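Local coordinates for NYN domain-containing protein (Vibrio parahaemolyticus, PDB 2QIP) that is of unknown function but carries a NYN domain of the PIN clan and probably acts as an RNA nuclease, at residues E104-V109 with Q130-K135; H8-A13 with D108-I113. All blocks are in the same frame, centred on the assembly; numbering follows the deposited sequence.

Contact 1 (E104-V109 with Q130-K135); sequences EIAPDV and QRYNKK. With EDO (1,2-ethanediol), chain C; EDO (1,2-ethanediol), chain D; EDO (1,2-ethanediol), chain B.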
loop_
_atom_site.group_PDB
_atom_site.type_symbol
_atom_site.label_atom_id
_atom_site.label_comp_id
_atom_site.label_asym_id
_atom_site.label_seq_id
_atom_site.Cartn_x
_atom_site.Cartn_y
_atom_site.Cartn_z
ATOM N N GLU A 104 -9.942 -4.636 4.420
ATOM C CA GLU A 104 -10.577 -5.223 5.590
ATOM C C GLU A 104 -12.027 -4.764 5.787
ATOM O O GLU A 104 -12.887 -5.551 6.201
ATOM C CB GLU A 104 -9.747 -4.970 6.850
ATOM C CG GLU A 104 -8.643 -5.975 7.034
ATOM C CD GLU A 104 -7.843 -5.693 8.287
ATOM O OE1 GLU A 104 -6.605 -5.809 8.226
ATOM O OE2 GLU A 104 -8.452 -5.310 9.310
ATOM N N ILE A 105 -12.309 -3.494 5.519
ATOM C CA ILE A 105 -13.642 -2.972 5.800
ATOM C C ILE A 105 -14.616 -3.211 4.646
ATOM O O ILE A 105 -15.820 -3.204 4.859
ATOM C CB ILE A 105 -13.580 -1.464 6.218
ATOM C CG1 ILE A 105 -14.848 -1.048 6.986
ATOM C CG2 ILE A 105 -13.361 -0.551 4.996
ATOM C CD1 ILE A 105 -14.996 -1.670 8.340
ATOM N N ALA A 106 -14.095 -3.418 3.436
ATOM C CA ALA A 106 -14.965 -3.600 2.261
ATOM C C ALA A 106 -16.135 -4.595 2.457
ATOM O O ALA A 106 -17.260 -4.304 2.068
ATOM C CB ALA A 106 -14.144 -3.975 1.029
ATOM N N PRO A 107 -15.879 -5.794 3.016
ATOM C CA PRO A 107 -17.028 -6.717 3.160
ATOM C C PRO A 107 -18.149 -6.208 4.065
ATOM O O PRO A 107 -19.273 -6.700 3.967
ATOM C CB PRO A 107 -16.402 -7.998 3.739
ATOM C CG PRO A 107 -15.061 -7.574 4.307
ATOM C CD PRO A 107 -14.612 -6.431 3.442
ATOM N N ASP A 108 -17.844 -5.231 4.916
ATOM C CA ASP A 108 -18.804 -4.754 5.903
ATOM C C ASP A 108 -19.597 -3.539 5.451
ATOM O O ASP A 108 -20.481 -3.087 6.169
ATOM C CB ASP A 108 -18.103 -4.412 7.217
ATOM C CG ASP A 108 -17.436 -5.609 7.833
ATOM O OD1 ASP A 108 -18.113 -6.645 7.945
ATOM O OD2 ASP A 108 -16.237 -5.524 8.175
ATOM N N VAL A 109 -19.284 -3.010 4.265
ATOM C CA VAL A 109 -19.938 -1.774 3.801
ATOM C C VAL A 109 -20.429 -1.908 2.367
ATOM O O VAL A 109 -19.955 -2.778 1.614
ATOM C CB VAL A 109 -19.023 -0.522 3.938
ATOM C CG1 VAL A 109 -18.709 -0.279 5.402
ATOM C CG2 VAL A 109 -17.727 -0.669 3.139
ATOM N N GLN A 130 -13.536 -5.826 -7.626
ATOM C CA GLN A 130 -13.427 -7.229 -8.112
ATOM C C GLN A 130 -13.806 -8.234 -7.035
ATOM O O GLN A 130 -14.615 -9.157 -7.244
ATOM C CB GLN A 130 -12.011 -7.521 -8.578
ATOM C CG GLN A 130 -11.590 -6.792 -9.834
ATOM C CD GLN A 130 -10.108 -6.981 -10.117
ATOM O OE1 GLN A 130 -9.286 -7.146 -9.195
ATOM N NE2 GLN A 130 -9.753 -6.951 -11.399
ATOM N N ARG A 131 -13.194 -8.080 -5.864
ATOM C CA ARG A 131 -13.352 -9.115 -4.836
ATOM C C ARG A 131 -14.637 -8.970 -4.041
ATOM O O ARG A 131 -15.267 -9.989 -3.696
ATOM C CB ARG A 131 -12.143 -9.138 -3.902
ATOM C CG ARG A 131 -10.893 -9.541 -4.662
ATOM C CD ARG A 131 -9.686 -9.763 -3.792
ATOM N NE ARG A 131 -9.814 -10.900 -2.870
ATOM C CZ ARG A 131 -9.685 -12.187 -3.199
ATOM N NH1 ARG A 131 -9.505 -12.566 -4.466
ATOM N NH2 ARG A 131 -9.806 -13.112 -2.254
ATOM N N TYR A 132 -15.037 -7.721 -3.748
ATOM C CA TYR A 132 -16.193 -7.491 -2.871
ATOM C C TYR A 132 -17.393 -6.878 -3.587
ATOM O O TYR A 132 -18.462 -6.720 -2.995
ATOM C CB TYR A 132 -15.791 -6.630 -1.657
ATOM C CG TYR A 132 -14.689 -7.292 -0.881
ATOM C CD1 TYR A 132 -14.974 -8.308 0.034
ATOM C CD2 TYR A 132 -13.356 -6.972 -1.126
ATOM C CE1 TYR A 132 -13.944 -8.964 0.710
ATOM C CE2 TYR A 132 -12.325 -7.627 -0.465
ATOM C CZ TYR A 132 -12.623 -8.607 0.454
ATOM O OH TYR A 132 -11.598 -9.254 1.117
ATOM N N ASN A 133 -17.196 -6.510 -4.852
ATOM C CA ASN A 133 -18.227 -5.843 -5.646
ATOM C C ASN A 133 -18.948 -4.733 -4.886
ATOM O O ASN A 133 -20.178 -4.591 -4.984
ATOM C CB ASN A 133 -19.220 -6.840 -6.247
ATOM C CG ASN A 133 -20.035 -6.239 -7.369
ATOM O OD1 ASN A 133 -19.603 -5.295 -8.063
ATOM N ND2 ASN A 133 -21.226 -6.788 -7.574
ATOM N N LYS A 134 -18.171 -3.939 -4.139
ATOM C CA LYS A 134 -18.722 -2.764 -3.473
ATOM C C LYS A 134 -18.427 -1.512 -4.300
ATOM O O LYS A 134 -17.597 -1.550 -5.216
ATOM C CB LYS A 134 -18.178 -2.653 -2.034
ATOM C CG LYS A 134 -18.379 -3.921 -1.180
ATOM C CD LYS A 134 -19.795 -4.488 -1.179
ATOM C CE LYS A 134 -19.911 -5.780 -0.342
ATOM N NZ LYS A 134 -19.800 -5.535 1.123
ATOM N N LYS A 135 -19.151 -0.432 -3.990
ATOM C CA LYS A 135 -18.937 0.842 -4.682
ATOM C C LYS A 135 -17.788 1.586 -4.037
ATOM O O LYS A 135 -17.529 1.423 -2.830
ATOM C CB LYS A 135 -20.189 1.722 -4.598
ATOM C CG LYS A 135 -21.433 1.101 -5.217
ATOM C CD LYS A 135 -21.395 1.148 -6.714
ATOM C CE LYS A 135 -22.704 0.604 -7.305
ATOM N NZ LYS A 135 -22.614 0.593 -8.786
HETATM C C1 EDO C . -22.711 -4.512 3.305
HETATM O O1 EDO C . -22.500 -4.546 1.891
HETATM C C2 EDO C . -23.813 -5.505 3.659
HETATM O O2 EDO C . -23.769 -5.664 5.075
HETATM C C1 EDO D . -7.859 -10.795 -6.438
HETATM O O1 EDO D . -6.530 -10.937 -6.942
HETATM C C2 EDO D . -8.921 -11.048 -7.490
HETATM O O2 EDO D . -9.496 -9.790 -7.864
HETATM C C1 EDO B . -6.824 -6.229 11.592
HETATM O O1 EDO B . -7.066 -4.827 11.714
HETATM C C2 EDO B . -6.561 -6.903 12.925
HETATM O O2 EDO B . -5.164 -7.207 13.009
#
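Ala-106 and Pro-107, in the 3-10 turn that follows helix 95-105, meet Tyr-132 and Lys-134 where helix 122-132 gives way to strand 135-140, a small case of how one lysine can collect the carbonyls of a turn between helix and strand. The CB of Ala-106 points toward the other segment and lies 3.8 Å from Tyr-132 CD2, an off-centre CH-pi contact on the CG-CD2 side of the ring. Its carbonyl accepts twice: Val-109 N closes the turn, and Lys-134 NZ donates to Ala-106 O at 3.0 Å.

Pro-107 lies alongside the tyrosine, the two side chains pointing the same way. Its CD sits over one face of the ring, offset toward the rim, 4.1 Å from the Tyr-132 centroid, while CB and CG reach CE1. Pro-107 O adds a weak bond to the ammonium, 3.1 Å from Lys-134 NZ.

Val-109 O is the third carbonyl, with a 2.8 Å bond from Lys-134 NZ, the donor tilted 33° from the carbonyl plane. Lys-134 reaches these oxygens through a chain bent at chi2 and again at chi4 (71°), which places NZ. O1 of a 1,2-ethanediol, probably from the crystallisation liquor, accepts a further bond from the ammonium. The converging carbonyls would be expected to favour the charged amine.

Asn-133, with positive phi, turns the chain out of helix 122-132 just before this lysine. Two neighbouring helices are thus joined where each leads into a strand, as befits the alpha/beta/alpha fold of PIN-like domains.

Contact 2 (H8-A13 with D108-I113); sequences HKEKIA and DVDRVI. With EDO (1,2-ethanediol), chain C.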
loop_
_atom_site.group_PDB
_atom_site.type_symbol
_atom_site.label_atom_id
_atom_site.label_comp_id
_atom_site.label_asym_id
_atom_site.label_seq_id
_atom_site.Cartn_x
_atom_site.Cartn_y
_atom_site.Cartn_z
ATOM N N HIS A 8 -32.149 -0.874 4.760
ATOM C CA HIS A 8 -31.035 -0.327 5.522
ATOM C C HIS A 8 -30.483 0.867 4.740
ATOM O O HIS A 8 -30.428 0.819 3.515
ATOM C CB HIS A 8 -29.913 -1.369 5.680
ATOM C CG HIS A 8 -30.217 -2.468 6.651
ATOM N ND1 HIS A 8 -29.930 -3.790 6.384
ATOM C CD2 HIS A 8 -30.769 -2.446 7.889
ATOM C CE1 HIS A 8 -30.293 -4.536 7.415
ATOM N NE2 HIS A 8 -30.807 -3.746 8.341
ATOM N N LYS A 9 -30.091 1.936 5.439
ATOM C CA LYS A 9 -29.362 3.053 4.808
ATOM C C LYS A 9 -28.086 2.476 4.191
ATOM O O LYS A 9 -27.582 1.469 4.684
ATOM C CB LYS A 9 -28.945 4.091 5.848
ATOM C CG LYS A 9 -30.072 4.739 6.660
ATOM C CD LYS A 9 -29.551 6.050 7.204
ATOM C CE LYS A 9 -29.769 6.180 8.692
ATOM N NZ LYS A 9 -28.574 6.780 9.340
ATOM N N GLU A 10 -27.563 3.120 3.143
ATOM C CA GLU A 10 -26.286 2.682 2.563
ATOM C C GLU A 10 -25.218 2.709 3.652
ATOM O O GLU A 10 -25.048 3.718 4.343
ATOM C CB GLU A 10 -25.861 3.588 1.403
ATOM C CG GLU A 10 -24.640 3.065 0.664
ATOM C CD GLU A 10 -24.101 4.007 -0.406
ATOM O OE1 GLU A 10 -24.123 5.230 -0.201
ATOM O OE2 GLU A 10 -23.635 3.515 -1.458
ATOM N N LYS A 11 -24.508 1.596 3.805
ATOM C CA LYS A 11 -23.419 1.502 4.776
ATOM C C LYS A 11 -22.134 1.997 4.121
ATOM O O LYS A 11 -21.789 1.551 3.026
ATOM C CB LYS A 11 -23.241 0.044 5.209
ATOM C CG LYS A 11 -24.298 -0.432 6.222
ATOM C CD LYS A 11 -24.088 -1.928 6.564
ATOM C CE LYS A 11 -25.002 -2.349 7.702
ATOM N NZ LYS A 11 -24.830 -3.795 8.051
ATOM N N ILE A 12 -21.416 2.897 4.793
ATOM C CA ILE A 12 -20.191 3.463 4.242
ATOM C C ILE A 12 -19.014 3.326 5.200
ATOM O O ILE A 12 -19.170 3.281 6.427
ATOM C CB ILE A 12 -20.351 4.949 3.840
ATOM C CG1 ILE A 12 -20.567 5.851 5.061
ATOM C CG2 ILE A 12 -21.470 5.087 2.809
ATOM C CD1 ILE A 12 -20.572 7.347 4.723
ATOM N N ALA A 13 -17.829 3.242 4.601
ATOM C CA ALA A 13 -16.572 3.415 5.331
ATOM C C ALA A 13 -15.864 4.597 4.719
ATOM O O ALA A 13 -15.813 4.695 3.496
ATOM C CB ALA A 13 -15.697 2.190 5.183
ATOM N N ASP A 108 -17.844 -5.231 4.916
ATOM C CA ASP A 108 -18.804 -4.754 5.903
ATOM C C ASP A 108 -19.597 -3.539 5.451
ATOM O O ASP A 108 -20.481 -3.087 6.169
ATOM C CB ASP A 108 -18.103 -4.412 7.217
ATOM C CG ASP A 108 -17.436 -5.609 7.833
ATOM O OD1 ASP A 108 -18.113 -6.645 7.945
ATOM O OD2 ASP A 108 -16.237 -5.524 8.175
ATOM N N VAL A 109 -19.284 -3.010 4.265
ATOM C CA VAL A 109 -19.938 -1.774 3.801
ATOM C C VAL A 109 -20.429 -1.908 2.367
ATOM O O VAL A 109 -19.955 -2.778 1.614
ATOM C CB VAL A 109 -19.023 -0.522 3.938
ATOM C CG1 VAL A 109 -18.709 -0.279 5.402
ATOM C CG2 VAL A 109 -17.727 -0.669 3.139
ATOM N N ASP A 110 -21.384 -1.052 2.005
ATOM C CA ASP A 110 -21.832 -0.980 0.621
ATOM C C ASP A 110 -20.927 -0.117 -0.240
ATOM O O ASP A 110 -20.857 -0.297 -1.446
ATOM C CB ASP A 110 -23.251 -0.412 0.540
ATOM C CG ASP A 110 -24.258 -1.247 1.317
ATOM O OD1 ASP A 110 -24.313 -2.468 1.067
ATOM O OD2 ASP A 110 -24.946 -0.712 2.210
ATOM N N ARG A 111 -20.260 0.841 0.384
ATOM C CA ARG A 111 -19.454 1.800 -0.355
ATOM C C ARG A 111 -18.286 2.239 0.519
ATOM O O ARG A 111 -18.452 2.513 1.718
ATOM C CB ARG A 111 -20.309 3.024 -0.712
ATOM C CG ARG A 111 -19.552 4.096 -1.522
ATOM C CD ARG A 111 -20.416 5.293 -1.802
ATOM N NE ARG A 111 -21.530 4.918 -2.660
ATOM C CZ ARG A 111 -21.531 4.950 -3.997
ATOM N NH1 ARG A 111 -20.471 5.369 -4.689
ATOM N NH2 ARG A 111 -22.625 4.540 -4.658
ATOM N N VAL A 112 -17.105 2.253 -0.098
ATOM C CA VAL A 112 -15.893 2.813 0.521
ATOM C C VAL A 112 -15.705 4.213 -0.052
ATOM O O VAL A 112 -15.725 4.400 -1.296
ATOM C CB VAL A 112 -14.650 1.927 0.213
ATOM C CG1 VAL A 112 -13.370 2.579 0.754
ATOM C CG2 VAL A 112 -14.833 0.526 0.796
ATOM N N ILE A 113 -15.527 5.191 0.841
ATOM C CA ILE A 113 -15.229 6.561 0.412
ATOM C C ILE A 113 -13.769 6.855 0.737
ATOM O O ILE A 113 -13.382 6.841 1.906
ATOM C CB ILE A 113 -16.164 7.573 1.092
ATOM C CG1 ILE A 113 -17.643 7.242 0.777
ATOM C CG2 ILE A 113 -15.785 9.008 0.705
ATOM C CD1 ILE A 113 -18.654 8.148 1.469
HETATM C C1 EDO C . -22.711 -4.512 3.305
HETATM O O1 EDO C . -22.500 -4.546 1.891
HETATM C C2 EDO C . -23.813 -5.505 3.659
HETATM O O2 EDO C . -23.769 -5.664 5.075
HETATM O O HOH W 1 -27.120 -1.259 3.636
HETATM O O HOH W 2 -25.486 5.101 -3.333
HETATM O O HOH W 3 -21.666 -4.056 8.391
#
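Ile-12 and Ala-13 pair with Arg-111 and Val-112 as parallel neighbours near the middle of the six-stranded sheet of this PIN-like alpha/beta fold, where strand 10-17 lies between strands 46-55 and 111-115. The short segments 10-13 and 111-113 are 36° from parallel. Ladder bonds run from Ala-13 N to Arg-111 O, and from Ile-113 N to Ala-13 O at 2.7 Å and a nearly straight 176°. Where the ladder starts, Lys-11 O accepts from both Arg-111 N and Asp-110 N, the latter above the carbonyl plane.

Ile-12 and Arg-111 share one face of the sheet, and Ile-12 CD1 meets Ile-113 CD1 at 3.9 Å. On the face of Ala-13, the methyl CB packs against Val-109 CG1, also at 3.9 Å.

Polar side chains add to the backbone pairing. Asp-110 OD2 takes the N-H of Lys-11 on its anti side, 2.8 Å from Lys-11 N, and a water links the same oxygen to Lys-9 O. Glu-10 OE2 forms a salt bridge with Arg-111 NE, 2.8 Å away, on the syn side but tilted out of the carboxylate plane; NE's guanidinium is turned 69° from that plane. Glu-10 CG, anti to the backbone N, lies against Asp-110 CB, and OE1 makes a second salt bridge, to Lys-46 NZ.

Overall arrangement
Contacts 1 and 2 have centres about 9 Å apart, on the same side of the chain's centre, and share Asp-108 and Val-109. Along the chain, segment 8-13 opens strand 10-17; segment 104-109 then leads from helix 95-105 toward strand 111-115, and segment 130-135 passes from helix 122-132 to strand 135-140. Contact 2 lies within the parallel sheet; contact 1 joins the turns by which two helices lead into it. Lys-135 joins them: its N and O probably hydrogen-bond to Asp-110 O and Val-112 N, while Ile-105 CG2 packs on Ala-13 CB. Neighbouring strands 10-17, 111-115 and 135-140 are thus tied to the turns that feed the latter two.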